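Epf (Streptococcus pyogenes, PDB 4ES8) is a cell-surface adhesin that binds to cells through an N-terminal domain containing a carbohydrate-binding module and a fibronectin-like domain. Local coordinates at residues Ser125-Phe137 with Gly184-Lys196. Sequence-based numbering, arbitrary orientation.
Sequences SGITVDYRIGSAF and GPMSLVLLSKVEK
Strands 127-135 and 186-194 pair antiparallel in one sheet of a beta sandwich, consistent with the carbohydrate-binding module of this adhesin. Four hydrogen-bonded pairs, T128-K193, D130-L191, R132-V189 and G134-S187, each close two N-H...O bonds, the shortest running from V189 N to R132 O at 2.7 Å. I127, V129, Y131, I133, L188, L190, S192 and V194 face the second sheet, where side chains of strands 172-180 and 202-213 meet several of them. Across the pair, CD2 of L190 comes to 4.0 Å from CD1 of the Y131 ring, whose hydroxyl is hydrogen-bonded to Q120 and whose ring makes a cation-pi contact with R169. Beside them the S192 hydroxyl is hydrogen-bonded to that of Y89.

The face carrying D130, R132, V189 and L191 mixes charge with aliphatic carbon. CD1 of L191 lies 3.7 Å from CG of R132, covering the aliphatic base of the arginine. With CG beside the backbone N (chi1 -65°) and the chain bent at chi2 (-81°), R132 turns back along its own strand, and its NE meets the syn side of D130 OD2 at 2.8 Å, nearly in the guanidinium plane. NH1 makes a salt bridge to E150, so two carboxylates hold the guanidinium. Further along, T128 OG1 sits 3.3 Å from CG of K193, and a water joins that hydroxyl to E195 OE2.

Both ends of the pairing are bridged by water, between G126 O and E195 N at one and between A136 N and P185 O at the other. Near the latter, CB of A136 rests 3.8 Å from CB of P185, and S187 OG, placed between its backbone N and carbonyl carbon (chi1 66°), donates to S135 O at 2.7 Å from above the carbonyl plane.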
ATOM      1  N   SER A 125      16.844 -14.533 -21.131  1.00  6.78           N
ATOM      2  CA  SER A 125      16.032 -15.067 -22.203  0.50  6.43           C
ATOM      3  C   SER A 125      15.369 -16.367 -21.693  1.00  9.74           C
ATOM      4  O   SER A 125      16.049 -17.215 -21.085  1.00  9.66           O
ATOM      5  CB  SER A 125      16.911 -15.333 -23.417  0.50  8.01           C
ATOM      6  OG  SER A 125      16.129 -15.858 -24.468  0.50  6.65           O
ATOM      7  N   GLY A 126      14.061 -16.479 -21.886  1.00  8.51           N
ATOM      8  CA  GLY A 126      13.318 -17.660 -21.429  1.00  7.40           C
ATOM      9  C   GLY A 126      12.547 -17.411 -20.150  1.00 10.70           C
ATOM     10  O   GLY A 126      11.712 -18.228 -19.770  1.00  9.88           O
ATOM     11  N   ILE A 127      12.839 -16.302 -19.453  1.00  7.05           N
ATOM     12  CA  ILE A 127      12.099 -15.997 -18.219  1.00  5.83           C
ATOM     13  C   ILE A 127      10.971 -15.014 -18.521  1.00  8.40           C
ATOM     14  O   ILE A 127      11.169 -14.011 -19.240  1.00  8.84           O
ATOM     15  CB  ILE A 127      13.032 -15.434 -17.110  1.00  7.58           C
ATOM     16  CG1 ILE A 127      14.101 -16.489 -16.675  1.00  8.03           C
ATOM     17  CG2 ILE A 127      12.212 -14.919 -15.907  1.00  7.72           C
ATOM     18  CD1 ILE A 127      15.048 -16.007 -15.597  1.00  9.06           C
ATOM     19  N   THR A 128       9.769 -15.302 -17.969  1.00  7.12           N
ATOM     20  CA  THR A 128       8.647 -14.371 -18.057  1.00  6.18           C
ATOM     21  C   THR A 128       8.325 -13.968 -16.621  1.00  8.06           C
ATOM     22  O   THR A 128       8.698 -14.670 -15.668  1.00  8.01           O
ATOM     23  CB  THR A 128       7.473 -14.928 -18.853  1.00 11.66           C
ATOM     24  OG1 THR A 128       7.125 -16.214 -18.323  1.00  9.31           O
ATOM     25  CG2 THR A 128       7.807 -15.064 -20.363  1.00  9.26           C
ATOM     26  N   VAL A 129       7.760 -12.777 -16.460  1.00  6.27           N
ATOM     27  CA  VAL A 129       7.598 -12.152 -15.158  1.00  5.45           C
ATOM     28  C   VAL A 129       6.181 -11.652 -14.951  1.00  7.52           C
ATOM     29  O   VAL A 129       5.530 -11.164 -15.888  1.00  7.38           O
ATOM     30  CB  VAL A 129       8.627 -10.954 -15.126  1.00  8.39           C
ATOM     31  CG1 VAL A 129       8.461 -10.053 -13.898  1.00  9.02           C
ATOM     32  CG2 VAL A 129      10.072 -11.458 -15.223  1.00  8.53           C
ATOM     33  N   ASP A 130       5.741 -11.704 -13.689  1.00  5.21           N
ATOM     34  CA  ASP A 130       4.447 -11.148 -13.276  1.00  5.38           C
ATOM     35  C   ASP A 130       4.659 -10.365 -11.984  1.00  8.79           C
ATOM     36  O   ASP A 130       5.595 -10.663 -11.226  1.00  7.42           O
ATOM     37  CB  ASP A 130       3.382 -12.253 -13.080  1.00  6.79           C
ATOM     38  CG  ASP A 130       1.937 -11.748 -12.949  1.00  9.38           C
ATOM     39  OD1 ASP A 130       1.686 -10.542 -13.229  1.00  8.75           O
ATOM     40  OD2 ASP A 130       1.067 -12.544 -12.538  1.00 11.69           O
ATOM     41  N   TYR A 131       3.811  -9.369 -11.752  1.00  6.20           N
ATOM     42  CA  TYR A 131       3.826  -8.540 -10.530  1.00  6.78           C
ATOM     43  C   TYR A 131       2.432  -8.574  -9.934  1.00  9.83           C
ATOM     44  O   TYR A 131       1.464  -8.269 -10.633  1.00  9.50           O
ATOM     45  CB  TYR A 131       4.206  -7.078 -10.803  1.00  7.18           C
ATOM     46  CG  TYR A 131       5.417  -6.836 -11.683  1.00  6.12           C
ATOM     47  CD1 TYR A 131       6.640  -7.457 -11.417  1.00  6.94           C
ATOM     48  CD2 TYR A 131       5.376  -5.896 -12.709  1.00  6.38           C
ATOM     49  CE1 TYR A 131       7.776  -7.171 -12.179  1.00  7.21           C
ATOM     50  CE2 TYR A 131       6.499  -5.604 -13.471  1.00  7.51           C
ATOM     51  CZ  TYR A 131       7.698  -6.250 -13.208  1.00  9.59           C
ATOM     52  OH  TYR A 131       8.800  -5.975 -13.979  1.00  7.90           O
ATOM     53  N   ARG A 132       2.329  -8.937  -8.664  1.00  6.32           N
ATOM     54  CA  ARG A 132       1.032  -8.998  -8.018  1.00  6.88           C
ATOM     55  C   ARG A 132       1.079  -8.391  -6.651  1.00 10.32           C
ATOM     56  O   ARG A 132       2.162  -8.210  -6.108  1.00  9.14           O
ATOM     57  CB  ARG A 132       0.583 -10.470  -7.878  1.00  7.09           C
ATOM     58  CG  ARG A 132       0.317 -11.211  -9.196  1.00  9.58           C
ATOM     59  CD  ARG A 132      -1.057 -10.919  -9.773  1.00  8.41           C
ATOM     60  NE  ARG A 132      -1.151 -11.494 -11.115  1.00 10.13           N
ATOM     61  CZ  ARG A 132      -2.215 -11.352 -11.892  1.00 13.11           C
ATOM     62  NH1 ARG A 132      -3.253 -10.625 -11.482  1.00 12.59           N
ATOM     63  NH2 ARG A 132      -2.239 -11.904 -13.103  1.00 12.34           N
ATOM     64  N   ILE A 133      -0.100  -8.124  -6.072  1.00  7.50           N
ATOM     65  CA  ILE A 133      -0.201  -7.739  -4.664  1.00  6.01           C
ATOM     66  C   ILE A 133      -0.664  -8.986  -3.916  1.00  8.39           C
ATOM     67  O   ILE A 133      -1.482  -9.756  -4.440  1.00  8.83           O
ATOM     68  CB  ILE A 133      -1.162  -6.543  -4.435  1.00  8.39           C
ATOM     69  CG1 ILE A 133      -0.804  -5.359  -5.367  1.00  8.02           C
ATOM     70  CG2 ILE A 133      -1.169  -6.109  -2.945  1.00  9.35           C
ATOM     71  CD1 ILE A 133       0.608  -4.813  -5.233  1.00 12.94           C
ATOM     72  N   GLY A 134      -0.159  -9.189  -2.707  1.00  7.76           N
ATOM     73  CA  GLY A 134      -0.614 -10.330  -1.937  1.00  7.23           C
ATOM     74  C   GLY A 134      -0.586 -10.066  -0.446  1.00 10.09           C
ATOM     75  O   GLY A 134      -0.241  -8.969   0.003  1.00  9.01           O
ATOM     76  N   SER A 135      -0.940 -11.102   0.331  1.00  8.91           N
ATOM     77  CA  SER A 135      -0.791 -11.007   1.780  1.00  9.39           C
ATOM     78  C   SER A 135       0.691 -10.863   2.135  1.00 10.93           C
ATOM     79  O   SER A 135       1.564 -11.272   1.360  1.00  9.25           O
ATOM     80  CB  SER A 135      -1.322 -12.281   2.431  1.00 12.21           C
ATOM     81  OG  SER A 135      -0.662 -13.428   1.920  1.00 13.16           O
ATOM     82  N   ALA A 136       0.999 -10.318   3.325  1.00 10.10           N
ATOM     83  CA  ALA A 136       2.395 -10.278   3.728  1.00  9.72           C
ATOM     84  C   ALA A 136       2.917 -11.680   3.949  1.00 11.03           C
ATOM     85  O   ALA A 136       2.153 -12.566   4.351  1.00 10.62           O
ATOM     86  CB  ALA A 136       2.529  -9.484   5.033  1.00 11.36           C
ATOM     87  N   PHE A 137       4.212 -11.885   3.697  1.00  7.38           N
ATOM     88  CA  PHE A 137       4.902 -13.121   4.070  1.00  6.63           C
ATOM     89  C   PHE A 137       4.757 -13.203   5.592  1.00  9.28           C
ATOM     90  O   PHE A 137       5.012 -12.211   6.290  1.00  9.19           O
ATOM     91  CB  PHE A 137       6.352 -13.056   3.627  1.00  7.53           C
ATOM     92  CG  PHE A 137       7.262 -14.066   4.300  1.00  8.22           C
ATOM     93  CD1 PHE A 137       6.972 -15.432   4.251  1.00 10.53           C
ATOM     94  CD2 PHE A 137       8.453 -13.663   4.898  1.00  8.59           C
ATOM     95  CE1 PHE A 137       7.837 -16.369   4.831  1.00 10.04           C
ATOM     96  CE2 PHE A 137       9.319 -14.600   5.469  1.00 11.20           C
ATOM     97  CZ  PHE A 137       8.999 -15.946   5.436  1.00 10.57           C
ATOM     98  N   GLY A 184      -3.344  -3.614   7.528  1.00 11.37           N
ATOM     99  CA  GLY A 184      -2.254  -4.517   7.868  1.00 10.01           C
ATOM    100  C   GLY A 184      -1.195  -4.613   6.795  1.00 10.27           C
ATOM    101  O   GLY A 184      -1.367  -4.093   5.682  1.00 10.16           O
ATOM    102  N   PRO A 185      -0.092  -5.301   7.121  1.00  8.51           N
ATOM    103  CA  PRO A 185       0.991  -5.451   6.133  1.00  8.32           C
ATOM    104  C   PRO A 185       0.549  -6.301   4.950  1.00  9.97           C
ATOM    105  O   PRO A 185      -0.267  -7.221   5.102  1.00 10.92           O
ATOM    106  CB  PRO A 185       2.104  -6.173   6.916  1.00 10.44           C
ATOM    107  CG  PRO A 185       1.385  -6.887   8.038  1.00 17.03           C
ATOM    108  CD  PRO A 185       0.230  -5.982   8.398  1.00 11.94           C
ATOM    109  N   MET A 186       1.088  -5.968   3.783  1.00  6.91           N
ATOM    110  CA  MET A 186       0.857  -6.718   2.551  0.50  6.40           C
ATOM    111  C   MET A 186       2.196  -6.993   1.896  1.00  9.28           C
ATOM    112  O   MET A 186       3.231  -6.772   2.521  1.00  8.17           O
ATOM    113  CB  MET A 186      -0.083  -5.946   1.618  0.50  7.91           C
ATOM    114  CG  MET A 186      -1.513  -5.904   2.140  0.50  9.72           C
ATOM    115  SD  MET A 186      -2.641  -5.100   1.006  0.50 10.63           S
ATOM    116  CE  MET A 186      -2.626  -6.153  -0.224  0.50  9.48           C
ATOM    117  N   SER A 187       2.196  -7.517   0.677  1.00  6.77           N
ATOM    118  CA  SER A 187       3.458  -7.732  -0.013  1.00  6.84           C
ATOM    119  C   SER A 187       3.320  -7.381  -1.485  1.00  8.85           C
ATOM    120  O   SER A 187       2.228  -7.449  -2.072  1.00  7.51           O
ATOM    121  CB  SER A 187       3.948  -9.179   0.125  1.00  9.34           C
ATOM    122  OG  SER A 187       3.095 -10.106  -0.526  1.00  8.13           O
ATOM    123  N   LEU A 188       4.444  -7.002  -2.060  1.00  6.99           N
ATOM    124  CA  LEU A 188       4.636  -6.971  -3.494  1.00  5.99           C
ATOM    125  C   LEU A 188       5.108  -8.367  -3.850  1.00  8.86           C
ATOM    126  O   LEU A 188       6.107  -8.835  -3.277  1.00  7.96           O
ATOM    127  CB  LEU A 188       5.658  -5.900  -3.932  1.00  6.59           C
ATOM    128  CG  LEU A 188       6.088  -5.986  -5.416  1.00 10.31           C
ATOM    129  CD1 LEU A 188       4.917  -5.697  -6.380  1.00  9.77           C
ATOM    130  CD2 LEU A 188       7.188  -4.987  -5.719  1.00 11.33           C
ATOM    131  N   VAL A 189       4.392  -9.051  -4.743  1.00  5.79           N
ATOM    132  CA  VAL A 189       4.766 -10.393  -5.182  1.00  4.80           C
ATOM    133  C   VAL A 189       5.495 -10.291  -6.511  1.00  8.60           C
ATOM    134  O   VAL A 189       4.945  -9.773  -7.488  1.00  7.53           O
ATOM    135  CB  VAL A 189       3.555 -11.360  -5.277  1.00  7.03           C
ATOM    136  CG1 VAL A 189       4.060 -12.811  -5.337  1.00  6.64           C
ATOM    137  CG2 VAL A 189       2.632 -11.175  -4.077  1.00  6.98           C
ATOM    138  N   LEU A 190       6.749 -10.746  -6.518  1.00  6.45           N
ATOM    139  CA  LEU A 190       7.617 -10.675  -7.711  1.00  6.42           C
ATOM    140  C   LEU A 190       7.757 -12.078  -8.266  1.00  9.39           C
ATOM    141  O   LEU A 190       8.456 -12.911  -7.664  1.00  8.03           O
ATOM    142  CB  LEU A 190       8.979 -10.104  -7.319  1.00  6.48           C
ATOM    143  CG  LEU A 190       8.915  -8.651  -6.818  1.00  8.65           C
ATOM    144  CD1 LEU A 190      10.190  -8.281  -6.114  1.00  9.62           C
ATOM    145  CD2 LEU A 190       8.624  -7.671  -7.963  1.00 11.17           C
ATOM    146  N   LEU A 191       7.024 -12.379  -9.351  1.00  6.90           N
ATOM    147  CA  LEU A 191       6.978 -13.730  -9.887  1.00  6.35           C
ATOM    148  C   LEU A 191       7.719 -13.871 -11.176  1.00  8.46           C
ATOM    149  O   LEU A 191       7.684 -12.979 -12.024  1.00  8.16           O
ATOM    150  CB  LEU A 191       5.514 -14.198 -10.122  1.00  6.24           C
ATOM    151  CG  LEU A 191       4.564 -14.016  -8.934  1.00  9.15           C
ATOM    152  CD1 LEU A 191       3.727 -12.761  -9.107  1.00  9.17           C
ATOM    153  CD2 LEU A 191       3.635 -15.218  -8.797  1.00 11.06           C
ATOM    154  N   SER A 192       8.371 -15.029 -11.346  1.00  5.89           N
ATOM    155  CA  SER A 192       9.018 -15.329 -12.628  1.00  5.44           C
ATOM    156  C   SER A 192       8.823 -16.791 -12.943  1.00  7.95           C
ATOM    157  O   SER A 192       8.481 -17.584 -12.058  1.00  6.30           O
ATOM    158  CB  SER A 192      10.501 -14.958 -12.607  1.00  7.37           C
ATOM    159  OG  SER A 192      11.230 -15.638 -11.599  1.00  7.76           O
ATOM    160  N   LYS A 193       9.012 -17.157 -14.212  1.00  6.84           N
ATOM    161  CA  LYS A 193       8.874 -18.552 -14.562  1.00  7.17           C
ATOM    162  C   LYS A 193       9.642 -18.880 -15.819  1.00  9.63           C
ATOM    163  O   LYS A 193       9.976 -17.985 -16.603  1.00  9.04           O
ATOM    164  CB  LYS A 193       7.394 -18.949 -14.690  1.00 10.16           C
ATOM    165  CG  LYS A 193       6.715 -18.546 -15.975  1.00 11.82           C
ATOM    166  CD  LYS A 193       5.373 -19.290 -16.097  1.00 15.16           C
ATOM    167  CE  LYS A 193       4.457 -18.727 -17.137  1.00 27.30           C
ATOM    168  NZ  LYS A 193       3.127 -19.398 -17.096  1.00 27.78           N
ATOM    169  N   VAL A 194       9.911 -20.184 -15.992  1.00  7.52           N
ATOM    170  CA  VAL A 194      10.471 -20.737 -17.225  1.00  7.29           C
ATOM    171  C   VAL A 194       9.423 -21.691 -17.777  1.00 10.94           C
ATOM    172  O   VAL A 194       8.797 -22.425 -17.003  1.00  9.31           O
ATOM    173  CB  VAL A 194      11.865 -21.409 -17.043  1.00 10.40           C
ATOM    174  CG1 VAL A 194      12.922 -20.354 -16.714  1.00  9.97           C
ATOM    175  CG2 VAL A 194      11.868 -22.520 -15.987  1.00  9.89           C
ATOM    176  N   GLU A 195       9.243 -21.702 -19.105  1.00  9.64           N
ATOM    177  CA  GLU A 195       8.305 -22.603 -19.788  1.00 10.71           C
ATOM    178  C   GLU A 195       9.005 -23.822 -20.315  1.00 16.41           C
ATOM    179  O   GLU A 195       8.353 -24.838 -20.549  1.00 16.30           O
ATOM    180  CB  GLU A 195       7.610 -21.898 -20.970  1.00 12.57           C
ATOM    181  CG  GLU A 195       6.765 -20.710 -20.567  1.00 21.87           C
ATOM    182  CD  GLU A 195       5.314 -20.996 -20.265  1.00 42.79           C
ATOM    183  OE1 GLU A 195       4.973 -22.156 -19.931  1.00 39.85           O
ATOM    184  OE2 GLU A 195       4.509 -20.043 -20.358  1.00 32.37           O
ATOM    185  N   LYS A 196      10.317 -23.714 -20.590  1.00 13.91           N
ATOM    186  CA  LYS A 196      11.054 -24.847 -21.114  1.00 15.11           C
ATOM    187  C   LYS A 196      12.322 -25.023 -20.296  1.00 14.55           C
ATOM    188  O   LYS A 196      12.742 -24.109 -19.587  1.00 12.75           O
ATOM    189  CB  LYS A 196      11.311 -24.732 -22.626  1.00 19.44           C
ATOM    190  CG  LYS A 196      12.246 -23.642 -23.078  1.00 34.36           C
ATOM    191  CD  LYS A 196      12.561 -23.843 -24.561  1.00 42.57           C
ATOM    192  CE  LYS A 196      13.000 -22.565 -25.220  1.00 56.18           C
ATOM    193  NZ  LYS A 196      12.957 -22.650 -26.704  1.00 66.58           N
TER
HETATM  194  O   HOH W   1      11.325 -20.585 -20.840  1.00 12.37           O
HETATM  195  O   HOH W   2       5.195 -17.300 -19.874  1.00 25.13           O
HETATM  196  O   HOH W   3      -1.173 -10.009   5.289  1.00 21.79           O